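Local coordinates for protein transcription factor cep-1 (Caenorhabditis elegans, PDB 1T4W) that activates transcription from the DNA consensus sequence bound by p53, promotes apoptosis under genotoxic stress and has a role in meiotic chromosome segregation, at residues S17-A22 and L38-V43. Residues are numbered along the deposited sequence; the frame is centred on the assembly and turned at random.
Sequences SDMAFA and LVPIQV
In the beta-sandwich of this p53-family DNA-binding domain, Met19, on an outermost strand of the mixed sheet, reaches across to Leu38, Val39 and Pro40 in the segment 38-43, which runs along strand 39-46 of the antiparallel sheet. The strands are not backbone-paired: their nearest CA atoms, those of Met19 and Val39, stand 7.5 Å apart, and Met19 supplies all the contacts from segment 17-22. Met19 CE lies 3.2 Å from Leu38 O, a close methyl-to-carbonyl approach, and 3.8 Å from Val39 CG2. Met19 SD lies near both Leu38 O, at 3.7 Å, and Pro40 CD, at 3.8 Å, the thioether crossing the ring obliquely. A bend at chi3 (72°) turns CE off the extended line of the chain and onto the Leu38 carbonyl. Backbone hydrogen bonding shows that two sheets meet here: Ala20 pairs with Trp32 and Ala22 with Tyr30 of strand 29-33, whereas Val39 bonds to Ile135 of strand 130-137. Val39 presents the CG2 branch to the methionine methyl, and its CG1 comes only to 4.2 Å from Met19 SD. Thr33 touches both Met19 and Val39, and Cys37 also packs on the methionine. With an alanine at Met19, the thioether and methyl would be gone, and a gap would probably open beside Val39 CG2 and Pro40 CD, between the edge strand and 39-46.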
loop_
_atom_site.group_PDB
_atom_site.type_symbol
_atom_site.label_atom_id
_atom_site.label_comp_id
_atom_site.label_asym_id
_atom_site.label_seq_id
_atom_site.Cartn_x
_atom_site.Cartn_y
_atom_site.Cartn_z
ATOM N N SER A 17 18.164 -3.571 -5.140
ATOM C CA SER A 17 18.362 -2.465 -6.070
ATOM C C SER A 17 17.013 -1.944 -6.526
ATOM O O SER A 17 16.886 -0.780 -6.884
ATOM C CB SER A 17 19.136 -2.917 -7.317
ATOM O OG SER A 17 20.469 -3.270 -7.001
ATOM N N ASP A 18 16.012 -2.819 -6.493
ATOM C CA ASP A 18 14.662 -2.513 -6.964
ATOM C C ASP A 18 13.683 -1.837 -6.033
ATOM O O ASP A 18 12.607 -1.429 -6.481
ATOM C CB ASP A 18 13.986 -3.793 -7.451
ATOM C CG ASP A 18 14.767 -4.475 -8.530
ATOM O OD1 ASP A 18 15.674 -3.824 -9.093
ATOM O OD2 ASP A 18 14.459 -5.650 -8.811
ATOM N N MET A 19 14.020 -1.763 -4.750
ATOM C CA MET A 19 13.124 -1.147 -3.767
ATOM C C MET A 19 13.874 -0.835 -2.496
ATOM O O MET A 19 14.916 -1.420 -2.226
ATOM C CB MET A 19 11.962 -2.088 -3.456
ATOM C CG MET A 19 12.431 -3.494 -3.072
ATOM S SD MET A 19 11.091 -4.707 -3.108
ATOM C CE MET A 19 10.836 -4.851 -4.908
ATOM N N ALA A 20 13.305 0.061 -1.700
ATOM C CA ALA A 20 13.913 0.497 -0.453
ATOM C C ALA A 20 12.810 1.064 0.433
ATOM O O ALA A 20 11.833 1.642 -0.055
ATOM C CB ALA A 20 14.948 1.567 -0.739
ATOM N N PHE A 21 12.990 0.916 1.737
ATOM C CA PHE A 21 12.012 1.364 2.719
ATOM C C PHE A 21 12.704 2.176 3.789
ATOM O O PHE A 21 13.858 1.919 4.115
ATOM C CB PHE A 21 11.331 0.134 3.339
ATOM C CG PHE A 21 10.335 0.458 4.416
ATOM C CD1 PHE A 21 10.760 0.912 5.666
ATOM C CD2 PHE A 21 8.970 0.339 4.175
ATOM C CE1 PHE A 21 9.836 1.246 6.656
ATOM C CE2 PHE A 21 8.039 0.668 5.158
ATOM C CZ PHE A 21 8.474 1.124 6.398
ATOM N N ALA A 22 12.011 3.170 4.328
ATOM C CA ALA A 22 12.596 3.967 5.393
ATOM C C ALA A 22 11.483 4.585 6.224
ATOM O O ALA A 22 10.305 4.572 5.837
ATOM C CB ALA A 22 13.509 5.072 4.825
ATOM N N LEU A 38 8.107 -7.217 -7.473
ATOM C CA LEU A 38 7.354 -7.758 -6.340
ATOM C C LEU A 38 7.842 -7.185 -5.029
ATOM O O LEU A 38 8.984 -7.408 -4.632
ATOM C CB LEU A 38 7.465 -9.286 -6.305
ATOM C CG LEU A 38 6.849 -9.958 -7.540
ATOM C CD1 LEU A 38 7.252 -11.429 -7.592
ATOM C CD2 LEU A 38 5.342 -9.799 -7.502
ATOM N N VAL A 39 6.986 -6.413 -4.370
ATOM C CA VAL A 39 7.352 -5.832 -3.089
ATOM C C VAL A 39 6.696 -6.707 -2.012
ATOM O O VAL A 39 5.479 -6.842 -1.965
ATOM C CB VAL A 39 6.842 -4.388 -2.929
ATOM C CG1 VAL A 39 7.304 -3.831 -1.595
ATOM C CG2 VAL A 39 7.330 -3.515 -4.080
ATOM N N PRO A 40 7.511 -7.310 -1.137
ATOM C CA PRO A 40 7.035 -8.180 -0.052
ATOM C C PRO A 40 6.459 -7.387 1.126
ATOM O O PRO A 40 7.179 -6.697 1.840
ATOM C CB PRO A 40 8.286 -8.981 0.325
ATOM C CG PRO A 40 9.401 -7.976 0.095
ATOM C CD PRO A 40 8.992 -7.261 -1.192
ATOM N N ILE A 41 5.150 -7.482 1.302
ATOM C CA ILE A 41 4.455 -6.770 2.374
ATOM C C ILE A 41 4.028 -7.726 3.494
ATOM O O ILE A 41 3.686 -8.896 3.254
ATOM C CB ILE A 41 3.143 -6.090 1.869
ATOM C CG1 ILE A 41 3.436 -5.106 0.725
ATOM C CG2 ILE A 41 2.399 -5.406 3.062
ATOM C CD1 ILE A 41 4.312 -3.894 1.125
ATOM N N GLN A 42 4.069 -7.226 4.716
ATOM C CA GLN A 42 3.592 -8.011 5.851
ATOM C C GLN A 42 2.666 -7.109 6.649
ATOM O O GLN A 42 3.085 -6.046 7.095
ATOM C CB GLN A 42 4.740 -8.439 6.761
ATOM C CG GLN A 42 5.757 -9.336 6.081
ATOM C CD GLN A 42 6.570 -10.123 7.086
ATOM O OE1 GLN A 42 7.123 -9.557 8.034
ATOM N NE2 GLN A 42 6.642 -11.437 6.890
ATOM N N VAL A 43 1.409 -7.510 6.800
ATOM C CA VAL A 43 0.463 -6.724 7.596
ATOM C C VAL A 43 0.253 -7.488 8.916
ATOM O O VAL A 43 -0.063 -8.671 8.901
ATOM C CB VAL A 43 -0.900 -6.553 6.872
ATOM C CG1 VAL A 43 -1.891 -5.774 7.784
ATOM C CG2 VAL A 43 -0.694 -5.794 5.532
#